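Local coordinates for protein porin B (Pseudomonas putida, PDB 4GEY) that forms a beta-barrel channel in the outer membrane that probably lets carbohydrates such as glucose cross that membrane, at residues A[59-73]-A[96-110]. The protein carries 2 engineered substitutions. Residues are numbered along the deposited sequence; the frame is centred on the assembly and turned at random.
Sequences GYNDDKTARYSDQFA and TERSGRNLSNDRISD. With DMU (decyl-beta-D-maltopyranoside), chain N; BGC (beta-D-glucopyranose), chain B; C8E ((hydroxyethyloxy)tri(ethyloxy)octane), chain H; C8E ((hydroxyethyloxy)tri(ethyloxy)octane), chain I.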
ATOM      1  N   GLY A  59     -12.104   9.476 -18.112  1.00 31.14           N
ATOM      2  CA  GLY A  59     -10.734   8.995 -18.213  1.00 26.86           C
ATOM      3  C   GLY A  59     -10.187   9.148 -19.627  1.00 31.28           C
ATOM      4  O   GLY A  59     -10.911   9.569 -20.539  1.00 24.17           O
ATOM      5  N   TYR A  60      -8.916   8.803 -19.828  1.00 28.11           N
ATOM      6  CA  TYR A  60      -8.268   9.108 -21.098  1.00 27.84           C
ATOM      7  C   TYR A  60      -8.968   8.461 -22.277  1.00 30.27           C
ATOM      8  O   TYR A  60      -9.192   9.101 -23.303  1.00 35.25           O
ATOM      9  CB  TYR A  60      -6.785   8.722 -21.100  1.00 27.19           C
ATOM     10  CG  TYR A  60      -6.120   9.085 -22.408  1.00 24.46           C
ATOM     11  CD1 TYR A  60      -5.676  10.380 -22.648  1.00 24.82           C
ATOM     12  CD2 TYR A  60      -5.968   8.144 -23.414  1.00 28.00           C
ATOM     13  CE1 TYR A  60      -5.081  10.726 -23.858  1.00 25.53           C
ATOM     14  CE2 TYR A  60      -5.384   8.476 -24.630  1.00 28.27           C
ATOM     15  CZ  TYR A  60      -4.948   9.769 -24.848  1.00 32.84           C
ATOM     16  OH  TYR A  60      -4.369  10.087 -26.052  1.00 36.86           O
ATOM     17  N   ASN A  61      -9.299   7.185 -22.115  1.00 34.02           N
ATOM     18  CA  ASN A  61      -9.891   6.360 -23.166  1.00 31.10           C
ATOM     19  C   ASN A  61     -11.257   5.885 -22.696  1.00 28.08           C
ATOM     20  O   ASN A  61     -11.364   5.147 -21.713  1.00 30.87           O
ATOM     21  CB  ASN A  61      -8.976   5.176 -23.442  1.00 24.83           C
ATOM     22  CG  ASN A  61      -9.487   4.274 -24.512  1.00 31.59           C
ATOM     23  OD1 ASN A  61     -10.680   4.273 -24.845  1.00 36.81           O
ATOM     24  ND2 ASN A  61      -8.588   3.468 -25.068  1.00 31.21           N
ATOM     25  N   ASP A  62     -12.304   6.309 -23.397  1.00 35.20           N
ATOM     26  CA  ASP A  62     -13.663   6.056 -22.937  1.00 35.33           C
ATOM     27  C   ASP A  62     -14.323   4.804 -23.528  1.00 35.11           C
ATOM     28  O   ASP A  62     -15.498   4.549 -23.274  1.00 41.86           O
ATOM     29  CB  ASP A  62     -14.548   7.294 -23.130  1.00 34.48           C
ATOM     30  CG  ASP A  62     -14.636   7.728 -24.566  1.00 44.92           C
ATOM     31  OD1 ASP A  62     -14.195   6.966 -25.454  1.00 55.09           O
ATOM     32  OD2 ASP A  62     -15.153   8.836 -24.814  1.00 50.81           O
ATOM     33  N   ASP A  63     -13.575   4.033 -24.313  1.00 30.87           N
ATOM     34  CA  ASP A  63     -14.039   2.720 -24.763  1.00 30.27           C
ATOM     35  C   ASP A  63     -14.242   1.848 -23.528  1.00 38.98           C
ATOM     36  O   ASP A  63     -13.297   1.609 -22.770  1.00 50.88           O
ATOM     37  CB  ASP A  63     -12.996   2.090 -25.678  1.00 30.22           C
ATOM     38  CG  ASP A  63     -13.413   0.738 -26.199  1.00 39.03           C
ATOM     39  OD1 ASP A  63     -13.129  -0.277 -25.523  1.00 46.07           O
ATOM     40  OD2 ASP A  63     -14.021   0.684 -27.290  1.00 41.09           O
ATOM     41  N   LYS A  64     -15.468   1.390 -23.308  1.00 39.47           N
ATOM     42  CA  LYS A  64     -15.800   0.674 -22.078  1.00 32.88           C
ATOM     43  C   LYS A  64     -15.319  -0.768 -22.144  1.00 33.60           C
ATOM     44  O   LYS A  64     -15.608  -1.490 -23.103  1.00 29.40           O
ATOM     45  CB  LYS A  64     -17.305   0.722 -21.808  1.00 29.69           C
ATOM     46  CG  LYS A  64     -17.859   2.132 -21.716  1.00 42.00           C
ATOM     47  CD  LYS A  64     -19.321   2.183 -21.268  1.00 45.30           C
ATOM     48  CE  LYS A  64     -19.876   3.593 -21.471  1.00 55.41           C
ATOM     49  NZ  LYS A  64     -18.838   4.624 -21.132  1.00 61.02           N
ATOM     50  N   THR A  65     -14.570  -1.175 -21.126  1.00 25.67           N
ATOM     51  CA  THR A  65     -14.063  -2.535 -21.030  1.00 29.30           C
ATOM     52  C   THR A  65     -13.981  -2.915 -19.554  1.00 37.16           C
ATOM     53  O   THR A  65     -14.518  -2.216 -18.695  1.00 24.81           O
ATOM     54  CB  THR A  65     -12.674  -2.668 -21.694  1.00 25.74           C
ATOM     55  OG1 THR A  65     -12.238  -4.032 -21.663  1.00 38.97           O
ATOM     56  CG2 THR A  65     -11.669  -1.832 -20.968  1.00 24.90           C
ATOM     57  N   ALA A  66     -13.321  -4.023 -19.250  1.00 25.17           N
ATOM     58  CA  ALA A  66     -13.164  -4.405 -17.857  1.00 28.55           C
ATOM     59  C   ALA A  66     -11.853  -5.146 -17.623  1.00 33.34           C
ATOM     60  O   ALA A  66     -11.365  -5.882 -18.486  1.00 31.67           O
ATOM     61  CB  ALA A  66     -14.354  -5.231 -17.381  1.00 25.14           C
ATOM     62  N   ARG A  67     -11.265  -4.937 -16.454  1.00 23.77           N
ATOM     63  CA  ARG A  67     -10.007  -5.589 -16.175  1.00 25.89           C
ATOM     64  C   ARG A  67     -10.082  -6.332 -14.873  1.00 23.46           C
ATOM     65  O   ARG A  67     -10.873  -5.990 -13.998  1.00 36.44           O
ATOM     66  CB  ARG A  67      -8.855  -4.589 -16.213  1.00 28.06           C
ATOM     67  CG  ARG A  67      -8.643  -3.991 -17.597  1.00 23.46           C
ATOM     68  CD  ARG A  67      -8.086  -5.031 -18.540  1.00 24.16           C
ATOM     69  NE  ARG A  67      -7.891  -4.519 -19.893  1.00 33.73           N
ATOM     70  CZ  ARG A  67      -8.840  -4.492 -20.820  1.00 37.27           C
ATOM     71  NH1 ARG A  67     -10.055  -4.939 -20.532  1.00 44.86           N
ATOM     72  NH2 ARG A  67      -8.581  -4.012 -22.027  1.00 37.17           N
ATOM     73  N   TYR A  68      -9.285  -7.384 -14.768  1.00 30.92           N
ATOM     74  CA  TYR A  68      -9.303  -8.207 -13.580  1.00 31.38           C
ATOM     75  C   TYR A  68      -7.893  -8.525 -13.144  1.00 33.76           C
ATOM     76  O   TYR A  68      -7.028  -8.833 -13.958  1.00 38.54           O
ATOM     77  CB  TYR A  68     -10.066  -9.499 -13.825  1.00 24.52           C
ATOM     78  CG  TYR A  68     -10.083 -10.420 -12.631  1.00 24.62           C
ATOM     79  CD1 TYR A  68     -10.951 -10.198 -11.571  1.00 26.34           C
ATOM     80  CD2 TYR A  68      -9.232 -11.514 -12.561  1.00 26.42           C
ATOM     81  CE1 TYR A  68     -10.969 -11.038 -10.480  1.00 30.91           C
ATOM     82  CE2 TYR A  68      -9.245 -12.363 -11.484  1.00 27.09           C
ATOM     83  CZ  TYR A  68     -10.119 -12.122 -10.453  1.00 33.74           C
ATOM     84  OH  TYR A  68     -10.129 -12.963  -9.382  1.00 39.91           O
ATOM     85  N   SER A  69      -7.681  -8.465 -11.842  1.00 28.05           N
ATOM     86  CA  SER A  69      -6.367  -8.660 -11.281  1.00 22.91           C
ATOM     87  C   SER A  69      -6.589  -9.414  -9.991  1.00 26.30           C
ATOM     88  O   SER A  69      -7.602  -9.207  -9.328  1.00 27.42           O
ATOM     89  CB  SER A  69      -5.767  -7.294 -10.988  1.00 31.21           C
ATOM     90  OG  SER A  69      -4.381  -7.304 -11.199  1.00 41.94           O
ATOM     91  N   ASP A  70      -5.668 -10.297  -9.627  1.00 26.21           N
ATOM     92  CA  ASP A  70      -5.814 -11.020  -8.364  1.00 27.45           C
ATOM     93  C   ASP A  70      -4.496 -11.400  -7.680  1.00 32.07           C
ATOM     94  O   ASP A  70      -3.404 -11.124  -8.190  1.00 32.25           O
ATOM     95  CB  ASP A  70      -6.741 -12.240  -8.514  1.00 29.43           C
ATOM     96  CG  ASP A  70      -6.148 -13.356  -9.380  1.00 38.03           C
ATOM     97  OD1 ASP A  70      -4.978 -13.267  -9.808  1.00 36.45           O
ATOM     98  OD2 ASP A  70      -6.876 -14.349  -9.631  1.00 46.98           O
ATOM     99  N   GLN A  71      -4.613 -12.047  -6.527  1.00 23.58           N
ATOM    100  CA  GLN A  71      -3.443 -12.415  -5.740  1.00 26.66           C
ATOM    101  C   GLN A  71      -3.763 -13.609  -4.863  1.00 30.30           C
ATOM    102  O   GLN A  71      -4.828 -13.676  -4.238  1.00 34.71           O
ATOM    103  CB  GLN A  71      -2.967 -11.227  -4.890  1.00 24.48           C
ATOM    104  CG  GLN A  71      -1.779 -11.497  -3.971  1.00 23.12           C
ATOM    105  CD  GLN A  71      -1.482 -10.316  -3.010  1.00 35.14           C
ATOM    106  OE1 GLN A  71      -0.683  -9.417  -3.313  1.00 28.72           O
ATOM    107  NE2 GLN A  71      -2.126 -10.328  -1.852  1.00 22.33           N
ATOM    108  N   PHE A  72      -2.851 -14.573  -4.859  1.00 30.90           N
ATOM    109  CA  PHE A  72      -2.894 -15.672  -3.911  1.00 31.75           C
ATOM    110  C   PHE A  72      -1.736 -15.473  -2.947  1.00 31.87           C
ATOM    111  O   PHE A  72      -0.656 -15.037  -3.348  1.00 35.77           O
ATOM    112  CB  PHE A  72      -2.739 -17.009  -4.627  1.00 32.93           C
ATOM    113  CG  PHE A  72      -4.007 -17.520  -5.264  1.00 34.92           C
ATOM    114  CD1 PHE A  72      -4.879 -18.340  -4.550  1.00 34.26           C
ATOM    115  CD2 PHE A  72      -4.316 -17.203  -6.585  1.00 31.96           C
ATOM    116  CE1 PHE A  72      -6.051 -18.828  -5.141  1.00 29.52           C
ATOM    117  CE2 PHE A  72      -5.475 -17.680  -7.176  1.00 32.41           C
ATOM    118  CZ  PHE A  72      -6.346 -18.497  -6.450  1.00 33.48           C
ATOM    119  N   ALA A  73      -1.951 -15.781  -1.676  1.00 33.01           N
ATOM    120  CA  ALA A  73      -0.882 -15.653  -0.690  1.00 31.28           C
ATOM    121  C   ALA A  73      -0.785 -16.912   0.175  1.00 35.66           C
ATOM    122  O   ALA A  73      -1.721 -17.264   0.889  1.00 44.73           O
ATOM    123  CB  ALA A  73      -1.093 -14.413   0.158  1.00 24.66           C
ATOM    124  N   THR A  96       3.682 -15.208  -2.675  1.00 34.92           N
ATOM    125  CA  THR A  96       2.519 -14.705  -3.399  1.00 33.74           C
ATOM    126  C   THR A  96       2.670 -14.937  -4.895  1.00 36.81           C
ATOM    127  O   THR A  96       3.787 -15.024  -5.406  1.00 40.99           O
ATOM    128  CB  THR A  96       2.244 -13.189  -3.123  1.00 36.80           C
ATOM    129  OG1 THR A  96       3.375 -12.393  -3.496  1.00 31.82           O
ATOM    130  CG2 THR A  96       1.947 -12.945  -1.658  1.00 43.87           C
ATOM    131  N   GLU A  97       1.545 -15.092  -5.586  1.00 32.11           N
ATOM    132  CA  GLU A  97       1.520 -14.920  -7.030  1.00 33.19           C
ATOM    133  C   GLU A  97       0.323 -14.054  -7.381  1.00 34.29           C
ATOM    134  O   GLU A  97      -0.747 -14.176  -6.786  1.00 28.10           O
ATOM    135  CB  GLU A  97       1.513 -16.241  -7.805  1.00 36.50           C
ATOM    136  CG  GLU A  97       0.141 -16.861  -8.003  1.00 52.12           C
ATOM    137  CD  GLU A  97      -0.125 -17.265  -9.448  1.00 58.56           C
ATOM    138  OE1 GLU A  97       0.024 -16.401 -10.341  1.00 52.13           O
ATOM    139  OE2 GLU A  97      -0.491 -18.444  -9.685  1.00 64.13           O
ATOM    140  N   ARG A  98       0.539 -13.151  -8.330  1.00 38.75           N
ATOM    141  CA  ARG A  98      -0.471 -12.208  -8.762  1.00 24.55           C
ATOM    142  C   ARG A  98      -0.690 -12.400 -10.252  1.00 25.02           C
ATOM    143  O   ARG A  98       0.225 -12.786 -10.959  1.00 31.90           O
ATOM    144  CB  ARG A  98       0.036 -10.790  -8.514  1.00 23.81           C
ATOM    145  CG  ARG A  98       0.162 -10.408  -7.055  1.00 23.33           C
ATOM    146  CD  ARG A  98       0.740  -9.022  -6.942  1.00 22.77           C
ATOM    147  NE  ARG A  98       0.368  -8.361  -5.702  1.00 39.13           N
ATOM    148  CZ  ARG A  98       0.404  -7.046  -5.532  1.00 38.60           C
ATOM    149  NH1 ARG A  98       0.779  -6.268  -6.536  1.00 42.39           N
ATOM    150  NH2 ARG A  98       0.048  -6.510  -4.375  1.00 35.25           N
ATOM    151  N   SER A  99      -1.898 -12.121 -10.730  1.00 30.58           N
ATOM    152  CA  SER A  99      -2.224 -12.267 -12.147  1.00 27.53           C
ATOM    153  C   SER A  99      -3.163 -11.168 -12.583  1.00 35.97           C
ATOM    154  O   SER A  99      -3.956 -10.670 -11.782  1.00 40.66           O
ATOM    155  CB  SER A  99      -2.913 -13.603 -12.398  1.00 32.42           C
ATOM    156  OG  SER A  99      -2.008 -14.536 -12.939  1.00 52.74           O
ATOM    157  N   GLY A 100      -3.094 -10.798 -13.855  1.00 36.50           N
ATOM    158  CA  GLY A 100      -4.108  -9.929 -14.410  1.00 24.57           C
ATOM    159  C   GLY A 100      -3.659  -8.574 -14.899  1.00 37.05           C
ATOM    160  O   GLY A 100      -2.467  -8.268 -14.937  1.00 44.05           O
ATOM    161  N   ARG A 101      -4.642  -7.760 -15.274  1.00 30.24           N
ATOM    162  CA  ARG A 101      -4.407  -6.461 -15.884  1.00 26.29           C
ATOM    163  C   ARG A 101      -5.101  -5.346 -15.108  1.00 29.53           C
ATOM    164  O   ARG A 101      -6.043  -5.598 -14.352  1.00 30.49           O
ATOM    165  CB  ARG A 101      -4.910  -6.473 -17.330  1.00 34.36           C
ATOM    166  CG  ARG A 101      -4.092  -7.326 -18.281  1.00 39.69           C
ATOM    167  CD  ARG A 101      -4.478  -7.044 -19.720  1.00 49.94           C
ATOM    168  NE  ARG A 101      -5.822  -7.532 -20.012  1.00 60.11           N
ATOM    169  CZ  ARG A 101      -6.416  -7.426 -21.197  1.00 68.45           C
ATOM    170  NH1 ARG A 101      -5.791  -6.843 -22.214  1.00 67.14           N
ATOM    171  NH2 ARG A 101      -7.639  -7.906 -21.361  1.00 76.69           N
ATOM    172  N   ASN A 102      -4.642  -4.112 -15.323  1.00 27.47           N
ATOM    173  CA  ASN A 102      -5.097  -2.949 -14.566  1.00 26.50           C
ATOM    174  C   ASN A 102      -5.796  -1.922 -15.442  1.00 32.16           C
ATOM    175  O   ASN A 102      -5.193  -1.395 -16.380  1.00 39.56           O
ATOM    176  CB  ASN A 102      -3.906  -2.263 -13.893  1.00 27.03           C
ATOM    177  CG  ASN A 102      -4.332  -1.188 -12.903  1.00 29.80           C
ATOM    178  OD1 ASN A 102      -5.473  -0.715 -12.927  1.00 29.13           O
ATOM    179  ND2 ASN A 102      -3.421  -0.818 -12.000  1.00 23.39           N
ATOM    180  N   LEU A 103      -7.044  -1.605 -15.097  1.00 32.69           N
ATOM    181  CA  LEU A 103      -7.819  -0.553 -15.774  1.00 33.78           C
ATOM    182  C   LEU A 103      -7.102   0.796 -15.847  1.00 33.70           C
ATOM    183  O   LEU A 103      -7.165   1.479 -16.879  1.00 35.08           O
ATOM    184  CB  LEU A 103      -9.157  -0.341 -15.070  1.00 35.17           C
ATOM    185  CG  LEU A 103     -10.424  -0.373 -15.922  1.00 35.74           C
ATOM    186  CD1 LEU A 103     -11.394   0.718 -15.473  1.00 28.45           C
ATOM    187  CD2 LEU A 103     -10.124  -0.289 -17.405  1.00 32.26           C
ATOM    188  N   SER A 104      -6.450   1.175 -14.746  1.00 21.15           N
ATOM    189  CA  SER A 104      -5.713   2.428 -14.663  1.00 26.34           C
ATOM    190  C   SER A 104      -4.733   2.613 -15.829  1.00 33.64           C
ATOM    191  O   SER A 104      -4.604   3.707 -16.388  1.00 33.78           O
ATOM    192  CB  SER A 104      -4.964   2.538 -13.327  1.00 20.61           C
ATOM    193  OG  SER A 104      -5.824   2.933 -12.276  1.00 27.90           O
ATOM    194  N   ASN A 105      -4.048   1.543 -16.205  1.00 33.05           N
ATOM    195  CA  ASN A 105      -3.169   1.622 -17.357  1.00 22.16           C
ATOM    196  C   ASN A 105      -3.931   1.571 -18.670  1.00 26.91           C
ATOM    197  O   ASN A 105      -3.691   2.370 -19.574  1.00 22.99           O
ATOM    198  CB  ASN A 105      -2.152   0.498 -17.302  1.00 25.74           C
ATOM    199  CG  ASN A 105      -1.246   0.616 -16.112  1.00 30.47           C
ATOM    200  OD1 ASN A 105      -0.859   1.721 -15.721  1.00 43.33           O
ATOM    201  ND2 ASN A 105      -0.915  -0.515 -15.509  1.00 22.65           N
ATOM    202  N   ASP A 106      -4.875   0.638 -18.756  1.00 28.70           N
ATOM    203  CA  ASP A 106      -5.466   0.277 -20.031  1.00 23.36           C
ATOM    204  C   ASP A 106      -6.543   1.231 -20.523  1.00 23.45           C
ATOM    205  O   ASP A 106      -6.794   1.287 -21.717  1.00 26.46           O
ATOM    206  CB  ASP A 106      -5.966  -1.171 -19.994  1.00 39.58           C
ATOM    207  CG  ASP A 106      -4.832  -2.173 -19.877  1.00 36.50           C
ATOM    208  OD1 ASP A 106      -3.700  -1.814 -20.264  1.00 45.21           O
ATOM    209  OD2 ASP A 106      -5.062  -3.311 -19.400  1.00 26.90           O
ATOM    210  N   ARG A 107      -7.170   1.989 -19.620  1.00 26.81           N
ATOM    211  CA  ARG A 107      -8.194   2.978 -20.031  1.00 30.02           C
ATOM    212  C   ARG A 107      -8.067   4.393 -19.406  1.00 29.72           C
ATOM    213  O   ARG A 107      -8.221   5.390 -20.102  1.00 28.72           O
ATOM    214  CB  ARG A 107      -9.611   2.452 -19.771  1.00 25.56           C
ATOM    215  CG  ARG A 107     -10.025   1.257 -20.600  1.00 27.22           C
ATOM    216  CD  ARG A 107     -10.234   1.579 -22.089  1.00 32.67           C
ATOM    217  NE  ARG A 107      -9.502   0.616 -22.900  1.00 30.38           N
ATOM    218  CZ  ARG A 107     -10.066  -0.244 -23.730  1.00 41.97           C
ATOM    219  NH1 ARG A 107     -11.377  -0.237 -23.893  1.00 47.15           N
ATOM    220  NH2 ARG A 107      -9.315  -1.096 -24.414  1.00 53.01           N
ATOM    221  N   ILE A 108      -7.810   4.480 -18.105  1.00 25.69           N
ATOM    222  CA  ILE A 108      -7.875   5.766 -17.409  1.00 27.51           C
ATOM    223  C   ILE A 108      -6.727   6.730 -17.722  1.00 36.78           C
ATOM    224  O   ILE A 108      -6.956   7.910 -17.992  1.00 36.96           O
ATOM    225  CB  ILE A 108      -7.959   5.574 -15.879  1.00 33.97           C
ATOM    226  CG1 ILE A 108      -9.371   5.165 -15.464  1.00 39.17           C
ATOM    227  CG2 ILE A 108      -7.589   6.844 -15.140  1.00 27.17           C
ATOM    228  CD1 ILE A 108      -9.531   3.699 -15.353  1.00 40.69           C
ATOM    229  N   SER A 109      -5.498   6.220 -17.692  1.00 40.64           N
ATOM    230  CA  SER A 109      -4.296   7.057 -17.789  1.00 31.89           C
ATOM    231  C   SER A 109      -3.998   7.663 -19.152  1.00 29.30           C
ATOM    232  O   SER A 109      -4.237   7.070 -20.193  1.00 29.63           O
ATOM    233  CB  SER A 109      -3.065   6.267 -17.354  1.00 28.04           C
ATOM    234  OG  SER A 109      -3.056   6.078 -15.954  1.00 35.56           O
ATOM    235  N   ASP A 110      -3.445   8.861 -19.129  1.00 35.77           N
ATOM    236  CA  ASP A 110      -2.701   9.329 -20.272  1.00 36.44           C
ATOM    237  C   ASP A 110      -1.510   8.369 -20.414  1.00 23.84           C
ATOM    238  O   ASP A 110      -0.799   8.125 -19.453  1.00 34.94           O
ATOM    239  CB  ASP A 110      -2.208  10.737 -19.982  1.00 34.25           C
ATOM    240  CG  ASP A 110      -1.828  11.483 -21.221  1.00 37.66           C
ATOM    241  OD1 ASP A 110      -0.799  11.119 -21.842  1.00 39.30           O
ATOM    242  OD2 ASP A 110      -2.552  12.446 -21.558  1.00 42.86           O
TER
HETATM  243  C1  DMU N 513     -11.337 -10.734 -19.430  1.00 81.99           C
HETATM  244  C2  DMU N 513     -10.645 -10.441 -20.662  1.00 89.46           C
HETATM  245  C3  DMU N 513     -11.323  -9.544 -21.627  1.00 94.54           C
HETATM  246  C4  DMU N 513     -12.085  -8.352 -20.991  1.00 46.36           C
HETATM  247  O5  DMU N 513     -12.667  -8.744 -19.619  1.00 48.97           O
HETATM  248  C6  DMU N 513     -11.872  -9.575 -18.754  1.00 61.99           C
HETATM  249  O7  DMU N 513     -10.367  -9.010 -22.577  1.00100.46           O
HETATM  250  O16 DMU N 513     -12.715  -9.975 -17.674  1.00 52.35           O
HETATM  251  C18 DMU N 513     -12.690  -9.287 -16.436  1.00 48.77           C
HETATM  252  C19 DMU N 513     -13.815  -9.662 -15.444  1.00 48.81           C
HETATM  253  C22 DMU N 513     -13.861 -11.137 -14.936  1.00 43.78           C
HETATM  254  C25 DMU N 513     -14.805 -11.427 -13.773  1.00 53.81           C
HETATM  255  C28 DMU N 513     -14.242 -11.651 -12.383  1.00 58.31           C
HETATM  256  C31 DMU N 513     -15.206 -11.656 -11.212  1.00 58.13           C
HETATM  257  O49 DMU N 513     -10.426 -11.433 -18.485  1.00 85.70           O
HETATM  258  O55 DMU N 513     -10.252 -11.699 -21.315  1.00 90.96           O
HETATM  259  C57 DMU N 513     -13.121  -7.948 -21.763  1.00 52.04           C
HETATM  260  O61 DMU N 513     -13.903  -6.900 -21.296  1.00 60.26           O
HETATM  261  C5  DMU N 513      -9.478  -8.585 -24.698  1.00110.06           C
HETATM  262  C7  DMU N 513      -9.535  -7.158 -24.641  1.00112.35           C
HETATM  263  C8  DMU N 513     -10.763  -6.559 -25.223  1.00113.93           C
HETATM  264  C9  DMU N 513     -12.106  -7.370 -25.063  1.00 73.05           C
HETATM  265  O1  DMU N 513     -11.876  -8.762 -24.412  1.00108.06           O
HETATM  266  C10 DMU N 513     -10.562  -9.220 -23.954  1.00107.30           C
HETATM  267  O2  DMU N 513     -10.944  -5.255 -24.731  1.00110.39           O
HETATM  268  O3  DMU N 513      -8.175  -9.084 -24.216  1.00109.24           O
HETATM  269  O4  DMU N 513      -8.358  -6.663 -25.339  1.00108.84           O
HETATM  270  C11 DMU N 513     -12.727  -7.515 -26.225  1.00 69.93           C
HETATM  271  O6  DMU N 513     -13.151  -6.368 -26.868  1.00 64.50           O
HETATM  272  C2  BGC B 501       0.282  -3.195  -5.549  0.71 55.08           C
HETATM  273  C3  BGC B 501      -0.095  -3.107  -4.205  0.71 55.74           C
HETATM  274  C4  BGC B 501       1.060  -3.052  -3.311  0.71 61.57           C
HETATM  275  C5  BGC B 501       2.057  -1.905  -3.662  0.71 48.98           C
HETATM  276  C6  BGC B 501       3.249  -1.959  -3.016  0.71 52.78           C
HETATM  277  C1  BGC B 501       1.064  -2.063  -5.974  0.71 51.58           C
HETATM  278  O1  BGC B 501       1.400  -2.241  -7.303  0.71 49.70           O
HETATM  279  O2  BGC B 501      -0.926  -3.288  -6.372  0.71 61.21           O
HETATM  280  O3  BGC B 501      -0.950  -4.256  -3.884  0.71 60.25           O
HETATM  281  O4  BGC B 501       0.601  -2.941  -1.994  0.71 71.00           O
HETATM  282  O5  BGC B 501       2.269  -1.978  -5.171  0.71 56.13           O
HETATM  283  O6  BGC B 501       4.229  -2.842  -3.451  0.71 51.88           O
HETATM  284  C1  C8E H 507      -8.779 -14.026 -17.470  1.00 44.70           C
HETATM  285  C2  C8E H 507     -10.046 -14.110 -16.636  1.00 48.43           C
HETATM  286  C3  C8E H 507      -9.698 -14.561 -15.215  1.00 53.60           C
HETATM  287  C4  C8E H 507     -10.848 -14.289 -14.247  1.00 51.28           C
HETATM  288  C5  C8E H 507     -11.387 -15.566 -13.605  1.00 49.22           C
HETATM  289  C6  C8E H 507     -11.671 -15.349 -12.117  1.00 49.83           C
HETATM  290  C7  C8E H 507     -13.143 -15.063 -11.851  1.00 51.31           C
HETATM  291  C8  C8E H 507     -13.394 -14.597 -10.419  1.00 59.17           C
HETATM  292  O9  C8E H 507     -13.872 -15.647  -9.604  1.00 63.64           O
HETATM  293  C10 C8E H 507     -13.536 -15.451  -8.247  1.00 59.38           C
HETATM  294  C2  C8E I 508      -4.084 -17.596 -11.662  1.00 65.83           C
HETATM  295  C3  C8E I 508      -5.104 -16.581 -12.174  1.00 70.59           C
HETATM  296  C4  C8E I 508      -6.037 -17.174 -13.233  1.00 73.25           C
HETATM  297  C5  C8E I 508      -7.495 -16.816 -12.941  1.00 73.64           C
HETATM  298  C6  C8E I 508      -8.202 -17.922 -12.160  1.00 73.20           C
HETATM  299  C7  C8E I 508      -8.926 -17.379 -10.927  1.00 69.47           C
HETATM  300  C8  C8E I 508      -9.582 -18.500 -10.119  1.00 70.43           C
HETATM  301  O9  C8E I 508      -9.598 -18.227  -8.728  1.00 70.60           O
HETATM  302  C10 C8E I 508     -10.862 -17.844  -8.206  1.00 70.58           C
HETATM  303  C11 C8E I 508     -10.845 -17.916  -6.670  1.00 72.10           C
HETATM  304  O12 C8E I 508     -12.021 -17.376  -6.078  1.00 68.69           O
HETATM  305  C13 C8E I 508     -12.193 -17.736  -4.713  1.00 56.21           C
HETATM  306  C14 C8E I 508     -13.652 -17.617  -4.263  1.00 40.68           C
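Strands 66-73 and 96-100 run antiparallel, with Asp70-Ser99 and Phe72-Glu97 as hydrogen-bonded pairs; further along, helix 103-108 joins residues 59-61 through Tyr60 N to Ile108 O and Asn61 N to Arg107 O. Gln71 and Arg98 lie side by side on one face of the sheet. Gln71 OE1 sits in the guanidinium plane of Arg98 and takes two bonds, from NE (2.8 Å) and from NH2 (3.2 Å). It also accepts from Trp186. Arg98 NH2 reaches on to O3 of the bound glucose at 2.5 Å, so Gln71 helps fix the rotation of a sugar-binding arginine. The Arg67 guanidinium lies flat on that of Arg101, planes 7° apart and centres 3.8 Å apart. Asp106 probably eases the like charges: its OD2 meets Arg67 NE at 3.1 Å, near the guanidinium plane. Arg67 NH1 hydrogen-bonds back to Thr65 OG1 and Ala66 O, the chain being bent at chi2 (-70°). A leucine in its place would probably leave Asp106 without its salt-bridge partner and Arg101 without its stacking mate. Arg107 NH1 bonds Asp63 O at 2.9 Å; its salt bridge to Asp63 OD1 is modelled very short and is doubtful in detail. Thr65 CG2 lies over one face of the Arg107 guanidinium. Detergent tails lie against Tyr68 and Ser99, consistent with a membrane-facing side. The arrangement is that of adjacent porin barrel strands, with Arg98 on the channel side in the glucose site.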